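Local coordinates for protein O-phospho-L-seryl-tRNA:Cys-tRNA synthase (Methanocaldococcus jannaschii DSM 2661, PDB 5X6B) that probably converts O-phosphoseryl-tRNA to cysteinyl-tRNA with the help of a pyridoxal-phosphate cofactor, in the tRNA-dependent route to cysteine, at residues Leu348-Thr353 with Glu389-Val394; Ile334-Leu339 with Pro354-Ile359; Ile56-Ile61 with Arg377-Ile382; Lys322-Val327 with Lys342-Asp347. One frame throughout, in Å; residues are numbered along the deposited sequence.

From the N terminus the chain first lays down 56-61. This segment waits more than 300 residues for 377-382, so interaction 3 closes a very long loop. Interactions 2 and 4 are nested inside that loop. Interaction 4 closes a short one, joining helix 317-331 to the loop at 342-347. Interaction 2 crosses it, because 334-339 leaves before 342-347 arrives and pairs later with 354-359. Interaction 1 opens at 348-353, after interaction 4 has closed. It crosses interaction 2, and by ending at 389-394 it crosses interaction 3 as well. Together the contacts tie a three-stranded antiparallel sheet to its helices and to an early strand of the chain.

Interaction 1. Residues Leu348-Thr353 with Glu389-Val394; sequences LIKFET and EIKMSV
Met-392 places CG between its backbone N and carbonyl carbon (chi1 48°), and its chain then bends at chi3. Phe-351 turns its ring away from its own carbonyl, beside the backbone N (chi1 -71°). These turns bring sulfur and ring together on one face of the sheet. Met-392 SD lies in the ring plane, at the edge, 4.0 Å from Phe-351 CE2. This is a Met-aromatic contact. Ile-349 CG2 lies over one face of the same ring, offset toward its rim. Ile-390 CG1 fills in beside the stem of the ring, 4.0 Å from Phe-351 CB, and also meets Thr-353 CG2. Helix 317-331 lies against this layer: Ile-349 packs on Thr-324 and Val-328, Phe-351 on Leu-331 and Met-392 on Val-327.

Four backbone hydrogen bonds join the strands. Ile-349 N gives to Met-392 O at 2.9 Å, and Met-392 N returns a bond to Ile-349 O. Phe-351 and Ile-390 repeat the exchange, with Ile-390 N to Phe-351 O the longest at 3.2 Å.

Lysines and glutamates occupy the other face. Lys-350 runs out fully extended and its NZ makes a salt bridge to Glu-389 OE1 at 3.4 Å. Glu-205 is a second carboxylate for this ammonium. Lys-391 CE rests on Leu-348 CD2, while its NZ bonds to Gly-204 O. The two lysines also meet lower down, through their CG atoms. The pairing is that of two neighbouring antiparallel strands in a three-stranded sheet, with an apolar face on a helix and a charged face opposite.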
loop_
_atom_site.group_PDB
_atom_site.type_symbol
_atom_site.label_atom_id
_atom_site.label_comp_id
_atom_site.label_asym_id
_atom_site.label_seq_id
_atom_site.Cartn_x
_atom_site.Cartn_y
_atom_site.Cartn_z
ATOM N N LEU B 348 -2.252 14.719 -19.716
ATOM C CA LEU B 348 -0.821 14.956 -19.843
ATOM C C LEU B 348 -0.576 15.982 -20.941
ATOM O O LEU B 348 -0.852 15.727 -22.111
ATOM C CB LEU B 348 -0.075 13.651 -20.142
ATOM C CG LEU B 348 1.443 13.574 -19.908
ATOM C CD1 LEU B 348 1.906 12.130 -20.006
ATOM C CD2 LEU B 348 2.254 14.446 -20.861
ATOM N N ILE B 349 -0.039 17.137 -20.568
ATOM C CA ILE B 349 0.226 18.185 -21.543
ATOM C C ILE B 349 1.716 18.396 -21.767
ATOM O O ILE B 349 2.486 18.516 -20.813
ATOM C CB ILE B 349 -0.388 19.530 -21.107
ATOM C CG1 ILE B 349 -1.852 19.360 -20.707
ATOM C CG2 ILE B 349 -0.259 20.559 -22.213
ATOM C CD1 ILE B 349 -2.448 20.615 -20.095
ATOM N N LYS B 350 2.120 18.450 -23.033
ATOM C CA LYS B 350 3.483 18.842 -23.367
ATOM C C LYS B 350 3.495 20.147 -24.161
ATOM O O LYS B 350 3.003 20.209 -25.289
ATOM C CB LYS B 350 4.188 17.741 -24.153
ATOM C CG LYS B 350 5.659 18.031 -24.416
ATOM C CD LYS B 350 6.332 16.864 -25.115
ATOM C CE LYS B 350 7.814 17.109 -25.316
ATOM N NZ LYS B 350 8.470 15.954 -25.987
ATOM N N PHE B 351 4.051 21.191 -23.554
ATOM C CA PHE B 351 4.156 22.492 -24.196
ATOM C C PHE B 351 5.534 22.710 -24.792
ATOM O O PHE B 351 6.546 22.390 -24.169
ATOM C CB PHE B 351 3.879 23.631 -23.203
ATOM C CG PHE B 351 2.442 23.756 -22.781
ATOM C CD1 PHE B 351 1.458 24.080 -23.701
ATOM C CD2 PHE B 351 2.083 23.597 -21.451
ATOM C CE1 PHE B 351 0.138 24.210 -23.307
ATOM C CE2 PHE B 351 0.767 23.727 -21.051
ATOM C CZ PHE B 351 -0.208 24.034 -21.982
ATOM N N GLU B 352 5.576 23.272 -25.992
ATOM C CA GLU B 352 6.803 23.878 -26.475
ATOM C C GLU B 352 6.823 25.294 -25.924
ATOM O O GLU B 352 5.881 26.061 -26.136
ATOM C CB GLU B 352 6.872 23.878 -28.000
ATOM C CG GLU B 352 8.166 24.455 -28.548
ATOM C CD GLU B 352 8.167 24.538 -30.057
ATOM O OE1 GLU B 352 7.113 24.260 -30.669
ATOM O OE2 GLU B 352 9.223 24.876 -30.629
ATOM N N THR B 353 7.881 25.638 -25.199
ATOM C CA THR B 353 7.914 26.903 -24.476
ATOM C C THR B 353 9.126 27.761 -24.822
ATOM O O THR B 353 10.042 27.897 -24.015
ATOM C CB THR B 353 7.891 26.662 -22.952
ATOM O OG1 THR B 353 9.024 25.873 -22.569
ATOM C CG2 THR B 353 6.618 25.932 -22.544
ATOM N N GLU B 389 10.933 22.815 -23.376
ATOM C CA GLU B 389 9.682 22.089 -23.222
ATOM C C GLU B 389 9.339 21.983 -21.738
ATOM O O GLU B 389 10.221 22.108 -20.889
ATOM C CB GLU B 389 9.797 20.693 -23.836
ATOM C CG GLU B 389 9.788 20.664 -25.352
ATOM C CD GLU B 389 10.377 19.383 -25.919
ATOM O OE1 GLU B 389 10.639 18.450 -25.134
ATOM O OE2 GLU B 389 10.576 19.313 -27.152
ATOM N N ILE B 390 8.057 21.781 -21.429
ATOM C CA ILE B 390 7.639 21.311 -20.105
ATOM C C ILE B 390 6.504 20.294 -20.220
ATOM O O ILE B 390 5.660 20.380 -21.113
ATOM C CB ILE B 390 7.161 22.456 -19.164
ATOM C CG1 ILE B 390 5.986 23.220 -19.774
ATOM C CG2 ILE B 390 8.299 23.399 -18.813
ATOM C CD1 ILE B 390 5.423 24.280 -18.861
ATOM N N LYS B 391 6.498 19.325 -19.311
ATOM C CA LYS B 391 5.386 18.392 -19.195
ATOM C C LYS B 391 4.667 18.620 -17.869
ATOM O O LYS B 391 5.298 18.731 -16.818
ATOM C CB LYS B 391 5.867 16.944 -19.300
ATOM C CG LYS B 391 6.338 16.554 -20.691
ATOM C CD LYS B 391 7.011 15.192 -20.702
ATOM C CE LYS B 391 6.078 14.102 -20.217
ATOM N NZ LYS B 391 6.729 12.763 -20.320
ATOM N N MET B 392 3.343 18.699 -17.925
ATOM C CA MET B 392 2.550 18.917 -16.730
ATOM C C MET B 392 1.175 18.275 -16.835
ATOM O O MET B 392 0.709 17.931 -17.921
ATOM C CB MET B 392 2.400 20.414 -16.455
ATOM C CG MET B 392 1.988 21.222 -17.666
ATOM S SD MET B 392 1.704 22.957 -17.275
ATOM C CE MET B 392 0.204 22.838 -16.312
ATOM N N SER B 393 0.540 18.108 -15.685
ATOM C CA SER B 393 -0.832 17.651 -15.623
ATOM C C SER B 393 -1.473 18.293 -14.402
ATOM O O SER B 393 -0.821 18.459 -13.369
ATOM C CB SER B 393 -0.899 16.126 -15.554
ATOM O OG SER B 393 -2.240 15.662 -15.536
ATOM N N VAL B 394 -2.732 18.687 -14.531
ATOM C CA VAL B 394 -3.458 19.251 -13.401
ATOM C C VAL B 394 -4.559 18.282 -13.017
ATOM O O VAL B 394 -5.499 18.638 -12.307
ATOM C CB VAL B 394 -4.052 20.646 -13.710
ATOM C CG1 VAL B 394 -2.941 21.620 -14.092
ATOM C CG2 VAL B 394 -5.119 20.563 -14.810
#

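Interaction 2. Residues Ile334-Leu339 with Pro354-Ile359; sequences IGFKQL and PVLDEI
Phe-336 turns the edge of its ring to Val-355, and the two side chains cross at about a right angle. The contact follows a Schellman motif that ends helix 317-331. Gly-335 is its C-prime residue, and Phe-336 N bonds back to Leu-331 O. The chain then enters strand 337-338, so the aromatic residue sits just where helix gives way to sheet.

Val-355 CG1 lies in the plane of the ring, 3.6 Å from Phe-336 CE1. The methyl comes from the first turn of helix 354-360. Leu-356 reaches the far end of the ring obliquely, with its CD1 3.9 Å from Phe-336 CZ. One face of the ring is met by Ile-334 CD1, offset toward the rim. Phe-336 CG lies anti to its own carbonyl carbon (chi1 -74°), which swings the ring round to the helix although the bond to CB starts out away from it. A serine in place of Phe-336 would probably leave a gap beside Val-355 and Leu-356 and set their methyls free to shift.

The ring has further neighbours. It meets Phe-351 of the central strand with the two planes at about 50°, and Ile-409 of helix 399-415 also touches it. Leu-356 packs on Phe-369 and Phe-370 as well, so the ring belongs to a wider apolar layer between the sheet and its helices.

Gly-335 has a positive phi of 110°, where a side chain would press on the preceding carbonyl O. Its own carbonyl faces the start of the helix, with Gly-335 O 3.8 Å from Pro-354 CD.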
loop_
_atom_site.group_PDB
_atom_site.type_symbol
_atom_site.label_atom_id
_atom_site.label_comp_id
_atom_site.label_asym_id
_atom_site.label_seq_id
_atom_site.Cartn_x
_atom_site.Cartn_y
_atom_site.Cartn_z
ATOM N N ILE B 334 0.211 33.153 -23.538
ATOM C CA ILE B 334 1.501 33.733 -23.176
ATOM C C ILE B 334 2.633 33.128 -23.990
ATOM O O ILE B 334 3.799 33.462 -23.782
ATOM C CB ILE B 334 1.821 33.558 -21.673
ATOM C CG1 ILE B 334 1.886 32.076 -21.302
ATOM C CG2 ILE B 334 0.794 34.280 -20.827
ATOM C CD1 ILE B 334 2.354 31.816 -19.889
ATOM N N GLY B 335 2.291 32.233 -24.909
ATOM C CA GLY B 335 3.273 31.697 -25.835
ATOM C C GLY B 335 3.671 30.244 -25.638
ATOM O O GLY B 335 4.742 29.828 -26.076
ATOM N N PHE B 336 2.820 29.467 -24.976
ATOM C CA PHE B 336 3.058 28.036 -24.854
ATOM C C PHE B 336 2.321 27.321 -25.975
ATOM O O PHE B 336 1.125 27.519 -26.154
ATOM C CB PHE B 336 2.603 27.494 -23.492
ATOM C CG PHE B 336 3.505 27.866 -22.341
ATOM C CD1 PHE B 336 4.504 28.818 -22.490
ATOM C CD2 PHE B 336 3.370 27.236 -21.112
ATOM C CE1 PHE B 336 5.331 29.152 -21.430
ATOM C CE2 PHE B 336 4.198 27.560 -20.049
ATOM C CZ PHE B 336 5.178 28.521 -20.209
ATOM N N LYS B 337 3.029 26.497 -26.740
ATOM C CA LYS B 337 2.386 25.743 -27.806
ATOM C C LYS B 337 2.148 24.306 -27.371
ATOM O O LYS B 337 3.097 23.570 -27.094
ATOM C CB LYS B 337 3.227 25.775 -29.083
ATOM C CG LYS B 337 2.630 24.973 -30.239
ATOM C CD LYS B 337 3.485 25.090 -31.498
ATOM C CE LYS B 337 2.866 24.347 -32.675
ATOM N NZ LYS B 337 1.502 24.852 -33.000
ATOM N N GLN B 338 0.881 23.911 -27.296
ATOM C CA GLN B 338 0.559 22.531 -26.969
ATOM C C GLN B 338 1.071 21.609 -28.066
ATOM O O GLN B 338 0.788 21.814 -29.245
ATOM C CB GLN B 338 -0.945 22.329 -26.792
ATOM C CG GLN B 338 -1.302 20.878 -26.505
ATOM C CD GLN B 338 -2.672 20.487 -27.013
ATOM O OE1 GLN B 338 -3.620 21.268 -26.954
ATOM N NE2 GLN B 338 -2.779 19.271 -27.536
ATOM N N LEU B 339 1.834 20.597 -27.674
ATOM C CA LEU B 339 2.267 19.584 -28.618
ATOM C C LEU B 339 1.279 18.436 -28.582
ATOM O O LEU B 339 0.440 18.360 -27.686
ATOM C CB LEU B 339 3.682 19.102 -28.297
ATOM C CG LEU B 339 4.749 20.183 -28.471
ATOM C CD1 LEU B 339 6.135 19.651 -28.141
ATOM C CD2 LEU B 339 4.694 20.751 -29.884
ATOM N N PRO B 354 9.125 28.361 -26.022
ATOM C CA PRO B 354 10.249 29.187 -26.478
ATOM C C PRO B 354 10.529 30.367 -25.553
ATOM O O PRO B 354 11.690 30.719 -25.345
ATOM C CB PRO B 354 9.788 29.681 -27.855
ATOM C CG PRO B 354 8.741 28.716 -28.281
ATOM C CD PRO B 354 8.045 28.309 -27.023
ATOM N N VAL B 355 9.475 30.960 -25.001
ATOM C CA VAL B 355 9.611 32.138 -24.153
ATOM C C VAL B 355 10.449 31.837 -22.907
ATOM O O VAL B 355 11.143 32.711 -22.393
ATOM C CB VAL B 355 8.220 32.695 -23.740
ATOM C CG1 VAL B 355 7.423 31.662 -22.953
ATOM C CG2 VAL B 355 8.363 33.991 -22.955
ATOM N N LEU B 356 10.411 30.592 -22.442
ATOM C CA LEU B 356 11.201 30.203 -21.279
ATOM C C LEU B 356 12.704 30.150 -21.605
ATOM O O LEU B 356 13.534 30.398 -20.730
ATOM C CB LEU B 356 10.715 28.859 -20.728
ATOM C CG LEU B 356 9.267 28.828 -20.223
ATOM C CD1 LEU B 356 8.934 27.482 -19.603
ATOM C CD2 LEU B 356 9.011 29.952 -19.225
ATOM N N ASP B 357 13.040 29.826 -22.857
ATOM C CA ASP B 357 14.413 29.913 -23.374
ATOM C C ASP B 357 14.840 31.362 -23.419
ATOM O O ASP B 357 15.940 31.737 -22.993
ATOM C CB ASP B 357 14.512 29.336 -24.785
ATOM C CG ASP B 357 14.542 27.839 -24.805
ATOM O OD1 ASP B 357 14.988 27.225 -23.809
ATOM O OD2 ASP B 357 14.105 27.284 -25.836
ATOM N N GLU B 358 13.935 32.171 -23.963
ATOM C CA GLU B 358 14.175 33.586 -24.142
ATOM C C GLU B 358 14.480 34.230 -22.810
ATOM O O GLU B 358 15.235 35.181 -22.751
ATOM C CB GLU B 358 12.974 34.274 -24.792
ATOM C CG GLU B 358 12.566 33.711 -26.137
ATOM C CD GLU B 358 11.293 34.350 -26.650
ATOM O OE1 GLU B 358 10.761 35.240 -25.950
ATOM O OE2 GLU B 358 10.825 33.962 -27.741
ATOM N N ILE B 359 13.904 33.706 -21.736
ATOM C CA ILE B 359 14.153 34.279 -20.423
ATOM C C ILE B 359 15.392 33.660 -19.781
ATOM O O ILE B 359 16.173 34.358 -19.134
ATOM C CB ILE B 359 12.941 34.103 -19.497
ATOM C CG1 ILE B 359 11.715 34.771 -20.114
ATOM C CG2 ILE B 359 13.223 34.716 -18.140
ATOM C CD1 ILE B 359 10.421 34.444 -19.412
#

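Interaction 3. Residues Ile56-Ile61 with Arg377-Ile382; sequences INLNPI and RGIGGI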
loop_
_atom_site.group_PDB
_atom_site.type_symbol
_atom_site.label_atom_id
_atom_site.label_comp_id
_atom_site.label_asym_id
_atom_site.label_seq_id
_atom_site.Cartn_x
_atom_site.Cartn_y
_atom_site.Cartn_z
ATOM N N ILE B 56 2.114 22.061 -4.933
ATOM C CA ILE B 56 1.319 21.399 -5.951
ATOM C C ILE B 56 2.288 20.674 -6.876
ATOM O O ILE B 56 3.222 21.279 -7.415
ATOM C CB ILE B 56 0.456 22.385 -6.760
ATOM C CG1 ILE B 56 -0.547 23.095 -5.853
ATOM C CG2 ILE B 56 -0.269 21.661 -7.880
ATOM C CD1 ILE B 56 -1.375 24.132 -6.571
ATOM N N ASN B 57 2.081 19.372 -7.037
ATOM C CA ASN B 57 2.919 18.575 -7.917
ATOM C C ASN B 57 2.285 18.465 -9.296
ATOM O O ASN B 57 1.178 17.942 -9.436
ATOM C CB ASN B 57 3.152 17.182 -7.326
ATOM C CG ASN B 57 4.296 16.449 -7.997
ATOM O OD1 ASN B 57 4.679 16.769 -9.121
ATOM N ND2 ASN B 57 4.846 15.457 -7.309
ATOM N N LEU B 58 2.994 18.953 -10.309
ATOM C CA LEU B 58 2.477 18.953 -11.674
ATOM C C LEU B 58 2.978 17.773 -12.505
ATOM O O LEU B 58 2.657 17.669 -13.689
ATOM C CB LEU B 58 2.843 20.261 -12.376
ATOM C CG LEU B 58 2.181 21.526 -11.827
ATOM C CD1 LEU B 58 2.596 22.743 -12.639
ATOM C CD2 LEU B 58 0.664 21.376 -11.805
ATOM N N ASN B 59 3.761 16.890 -11.889
ATOM C CA ASN B 59 4.305 15.727 -12.592
ATOM C C ASN B 59 3.205 14.752 -13.014
ATOM O O ASN B 59 2.490 14.210 -12.172
ATOM C CB ASN B 59 5.333 15.017 -11.713
ATOM C CG ASN B 59 6.220 14.074 -12.497
ATOM O OD1 ASN B 59 5.787 13.453 -13.470
ATOM N ND2 ASN B 59 7.473 13.963 -12.075
ATOM N N PRO B 60 3.061 14.535 -14.329
ATOM C CA PRO B 60 1.984 13.704 -14.883
ATOM C C PRO B 60 1.985 12.255 -14.401
ATOM O O PRO B 60 0.912 11.648 -14.344
ATOM C CB PRO B 60 2.240 13.765 -16.386
ATOM C CG PRO B 60 2.937 15.061 -16.586
ATOM C CD PRO B 60 3.811 15.236 -15.385
ATOM N N ILE B 61 3.153 11.708 -14.071
ATOM C CA ILE B 61 3.216 10.337 -13.565
ATOM C C ILE B 61 2.715 10.280 -12.122
ATOM O O ILE B 61 2.410 9.209 -11.594
ATOM C CB ILE B 61 4.649 9.756 -13.641
ATOM C CG1 ILE B 61 5.537 10.336 -12.540
ATOM C CG2 ILE B 61 5.265 10.005 -15.009
ATOM C CD1 ILE B 61 6.840 9.586 -12.365
ATOM N N ARG B 377 6.682 29.911 -5.392
ATOM C CA ARG B 377 5.234 30.064 -5.342
ATOM C C ARG B 377 4.552 28.737 -5.027
ATOM O O ARG B 377 3.369 28.551 -5.320
ATOM C CB ARG B 377 4.716 30.636 -6.661
ATOM C CG ARG B 377 5.566 31.780 -7.168
ATOM C CD ARG B 377 4.868 32.611 -8.221
ATOM N NE ARG B 377 5.716 33.718 -8.650
ATOM C CZ ARG B 377 5.267 34.816 -9.248
ATOM N NH1 ARG B 377 6.114 35.771 -9.611
ATOM N NH2 ARG B 377 3.969 34.963 -9.470
ATOM N N GLY B 378 5.309 27.816 -4.438
ATOM C CA GLY B 378 4.750 26.573 -3.932
ATOM C C GLY B 378 4.321 25.584 -4.997
ATOM O O GLY B 378 3.357 24.838 -4.810
ATOM N N ILE B 379 5.046 25.561 -6.111
ATOM C CA ILE B 379 4.737 24.641 -7.198
ATOM C C ILE B 379 5.974 23.858 -7.623
ATOM O O ILE B 379 7.068 24.413 -7.743
ATOM C CB ILE B 379 4.162 25.385 -8.426
ATOM C CG1 ILE B 379 2.930 26.205 -8.036
ATOM C CG2 ILE B 379 3.794 24.403 -9.524
ATOM C CD1 ILE B 379 2.360 27.017 -9.175
ATOM N N GLY B 380 5.800 22.562 -7.845
ATOM C CA GLY B 380 6.877 21.736 -8.346
ATOM C C GLY B 380 6.352 20.686 -9.302
ATOM O O GLY B 380 5.179 20.713 -9.682
ATOM N N GLY B 381 7.216 19.753 -9.688
ATOM C CA GLY B 381 6.811 18.680 -10.576
ATOM C C GLY B 381 7.360 18.872 -11.973
ATOM O O GLY B 381 7.207 18.005 -12.831
ATOM N N ILE B 382 7.994 20.017 -12.201
ATOM C CA ILE B 382 8.657 20.288 -13.470
ATOM C C ILE B 382 10.163 20.098 -13.309
ATOM O O ILE B 382 10.747 20.552 -12.325
ATOM C CB ILE B 382 8.368 21.721 -13.973
ATOM C CG1 ILE B 382 6.876 22.036 -13.880
ATOM C CG2 ILE B 382 8.856 21.900 -15.402
ATOM C CD1 ILE B 382 6.004 21.100 -14.674
#
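Ile-56 uses both its backbone polar atoms on the segment 377-382. Ile-56 N gives a hydrogen bond to Gly-378 O at 3.0 Å, and Ile-56 O accepts from Gly-380 N at 2.9 Å. The second bond is almost straight, with 176° at the hydrogen. Leu-58 N then gives to Gly-380 O at 2.9 Å, reaching it somewhat tilted from the carbonyl plane. Leu-58 O is taken by Ser-393 N, so this residue also ties the pair to the neighbouring antiparallel sheet. Asn-57 O accepts from Arg-63 NH1.

The strands run parallel, as a two-stranded sheet that brings an early part of the chain onto its C-terminal part. Such a union of N- and C-terminal segments in the small domain is consistent with fold type I of the pyridoxal-phosphate enzymes. Gly-378 is the C-prime residue of a Schellman motif that ends helix 369-375.

Asparagine side chains serve the turn that follows. Asn-57 places CG anti to its backbone N (chi1 -165°), and its OD1 accepts from Asn-59 N at 2.9 Å. This is an Asx turn. With an alanine at this position, Asn-59 N is likely to lose that acceptor and the turn its clasp. Asn-59 is in turn the N-cap of the short helix 60-63, and its OD1 accepts from Ile-61 N at 3.2 Å. Gly-381 lies against the turn, where a side chain would collide with Asn-57 OD1 and Leu-58 N.

On the apolar side Leu-58 CD1 meets Ile-379 CG2 at 3.7 Å, while Leu-58 CB touches Ile-382 CD1 at 4.0 Å.

Interaction 4. Residues Lys322-Val327 with Lys342-Asp347; sequences KKTRYV and KPKEHD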
loop_
_atom_site.group_PDB
_atom_site.type_symbol
_atom_site.label_atom_id
_atom_site.label_comp_id
_atom_site.label_asym_id
_atom_site.label_seq_id
_atom_site.Cartn_x
_atom_site.Cartn_y
_atom_site.Cartn_z
ATOM N N LYS B 322 -11.691 19.041 -19.050
ATOM C CA LYS B 322 -12.047 20.453 -18.966
ATOM C C LYS B 322 -10.971 21.260 -18.249
ATOM O O LYS B 322 -10.624 22.359 -18.686
ATOM C CB LYS B 322 -13.390 20.625 -18.262
ATOM C CG LYS B 322 -13.834 22.066 -18.153
ATOM C CD LYS B 322 -15.206 22.166 -17.516
ATOM C CE LYS B 322 -15.601 23.617 -17.324
ATOM N NZ LYS B 322 -16.888 23.771 -16.583
ATOM N N LYS B 323 -10.440 20.715 -17.155
ATOM C CA LYS B 323 -9.354 21.380 -16.438
ATOM C C LYS B 323 -8.136 21.476 -17.335
ATOM O O LYS B 323 -7.449 22.501 -17.373
ATOM C CB LYS B 323 -8.986 20.635 -15.153
ATOM C CG LYS B 323 -10.097 20.511 -14.125
ATOM C CD LYS B 323 -9.619 19.663 -12.961
ATOM C CE LYS B 323 -10.749 19.320 -12.011
ATOM N NZ LYS B 323 -10.319 18.286 -11.026
ATOM N N THR B 324 -7.885 20.387 -18.055
ATOM C CA THR B 324 -6.737 20.274 -18.937
ATOM C C THR B 324 -6.806 21.293 -20.066
ATOM O O THR B 324 -5.852 22.036 -20.315
ATOM C CB THR B 324 -6.650 18.860 -19.538
ATOM O OG1 THR B 324 -6.578 17.895 -18.483
ATOM C CG2 THR B 324 -5.436 18.730 -20.443
ATOM N N ARG B 325 -7.945 21.323 -20.749
ATOM C CA ARG B 325 -8.114 22.205 -21.895
ATOM C C ARG B 325 -8.135 23.667 -21.477
ATOM O O ARG B 325 -7.708 24.534 -22.238
ATOM C CB ARG B 325 -9.386 21.847 -22.659
ATOM C CG ARG B 325 -9.306 20.476 -23.294
ATOM C CD ARG B 325 -10.532 20.128 -24.104
ATOM N NE ARG B 325 -10.447 18.758 -24.597
ATOM C CZ ARG B 325 -11.404 18.145 -25.286
ATOM N NH1 ARG B 325 -12.531 18.782 -25.575
ATOM N NH2 ARG B 325 -11.231 16.893 -25.688
ATOM N N TYR B 326 -8.618 23.937 -20.265
ATOM C CA TYR B 326 -8.548 25.283 -19.709
ATOM C C TYR B 326 -7.099 25.740 -19.606
ATOM O O TYR B 326 -6.775 26.879 -19.934
ATOM C CB TYR B 326 -9.214 25.346 -18.334
ATOM C CG TYR B 326 -8.980 26.657 -17.611
ATOM C CD1 TYR B 326 -9.727 27.787 -17.917
ATOM C CD2 TYR B 326 -8.004 26.763 -16.627
ATOM C CE1 TYR B 326 -9.510 28.985 -17.260
ATOM C CE2 TYR B 326 -7.782 27.957 -15.966
ATOM C CZ TYR B 326 -8.538 29.061 -16.284
ATOM O OH TYR B 326 -8.311 30.243 -15.625
ATOM N N VAL B 327 -6.234 24.841 -19.151
ATOM C CA VAL B 327 -4.810 25.132 -19.018
ATOM C C VAL B 327 -4.161 25.388 -20.375
ATOM O O VAL B 327 -3.424 26.363 -20.539
ATOM C CB VAL B 327 -4.066 23.979 -18.304
ATOM C CG1 VAL B 327 -2.568 24.204 -18.334
ATOM C CG2 VAL B 327 -4.563 23.833 -16.866
ATOM N N LYS B 342 -4.448 17.871 -30.914
ATOM C CA LYS B 342 -5.405 18.858 -30.409
ATOM C C LYS B 342 -6.824 18.514 -30.857
ATOM O O LYS B 342 -7.037 18.132 -32.006
ATOM C CB LYS B 342 -5.050 20.265 -30.888
ATOM C CG LYS B 342 -3.779 20.841 -30.306
ATOM C CD LYS B 342 -3.537 22.251 -30.833
ATOM C CE LYS B 342 -2.248 22.842 -30.279
ATOM N NZ LYS B 342 -1.875 24.116 -30.956
ATOM N N PRO B 343 -7.805 18.651 -29.953
ATOM C CA PRO B 343 -7.642 19.051 -28.553
ATOM C C PRO B 343 -7.275 17.871 -27.657
ATOM O O PRO B 343 -7.431 16.722 -28.072
ATOM C CB PRO B 343 -9.021 19.593 -28.194
ATOM C CG PRO B 343 -9.946 18.759 -29.014
ATOM C CD PRO B 343 -9.227 18.498 -30.313
ATOM N N LYS B 344 -6.808 18.156 -26.445
ATOM C CA LYS B 344 -6.398 17.108 -25.518
ATOM C C LYS B 344 -7.540 16.161 -25.183
ATOM O O LYS B 344 -8.626 16.592 -24.804
ATOM C CB LYS B 344 -5.845 17.715 -24.229
ATOM C CG LYS B 344 -4.503 18.414 -24.376
ATOM C CD LYS B 344 -3.438 17.491 -24.948
ATOM C CE LYS B 344 -3.213 16.255 -24.089
ATOM N NZ LYS B 344 -2.081 15.432 -24.613
ATOM N N GLU B 345 -7.290 14.865 -25.347
ATOM C CA GLU B 345 -8.213 13.843 -24.873
ATOM C C GLU B 345 -7.537 13.092 -23.729
ATOM O O GLU B 345 -7.905 11.966 -23.396
ATOM C CB GLU B 345 -8.620 12.892 -26.001
ATOM C CG GLU B 345 -9.994 13.188 -26.605
ATOM C CD GLU B 345 -11.127 13.107 -25.594
ATOM O OE1 GLU B 345 -11.112 12.190 -24.742
ATOM O OE2 GLU B 345 -12.032 13.968 -25.650
ATOM N N HIS B 346 -6.541 13.745 -23.136
ATOM C CA HIS B 346 -5.850 13.239 -21.957
ATOM C C HIS B 346 -5.302 14.428 -21.176
ATOM O O HIS B 346 -5.194 15.528 -21.713
ATOM C CB HIS B 346 -4.726 12.280 -22.351
ATOM C CG HIS B 346 -4.121 11.537 -21.197
ATOM N ND1 HIS B 346 -2.976 11.967 -20.556
ATOM C CD2 HIS B 346 -4.485 10.387 -20.589
ATOM C CE1 HIS B 346 -2.666 11.110 -19.599
ATOM N NE2 HIS B 346 -3.562 10.141 -19.595
ATOM N N ASP B 347 -4.947 14.206 -19.915
ATOM C CA ASP B 347 -4.526 15.293 -19.029
ATOM C C ASP B 347 -3.030 15.608 -19.107
ATOM O O ASP B 347 -2.584 16.647 -18.618
ATOM C CB ASP B 347 -4.911 14.945 -17.595
ATOM C CG ASP B 347 -4.356 13.604 -17.161
ATOM O OD1 ASP B 347 -3.128 13.502 -16.966
ATOM O OD2 ASP B 347 -5.137 12.627 -17.076
#
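Lys-344 O is gripped by two nitrogens of one guanidinium. Arg-325 NE and Arg-325 NH2 each give it a hydrogen bond, and both stand 2.8 Å from Lys-344 O. The oxygen lies at the edge of the guanidinium, nearly in its plane. From its own side it receives NE in the carbonyl plane and NH2 above it. The arginine chain is extended from CG to NE, which carries the group off the helix to the loop.

Arg-325 NH2 also makes a salt bridge to Glu-345 OE2 at 3.0 Å, with the carboxylate and guanidinium planes 82° apart. Pro-343, which follows a cis peptide bond, lays CB over one face of the guanidinium. The group is thus held at its edge and covered on that face.

One residue earlier, Thr-324 packs its CG2 against Lys-344 CB at 3.9 Å. Its OG1 sits close to Asp-347 CA but bonds back to Glu-320 O within the helix. Asp-347 sends its carboxylate elsewhere, to Arg-236 and Ser-393. The contact is one of a helix strapped to the loop between two sheet strands, in a helix-backed antiparallel sheet.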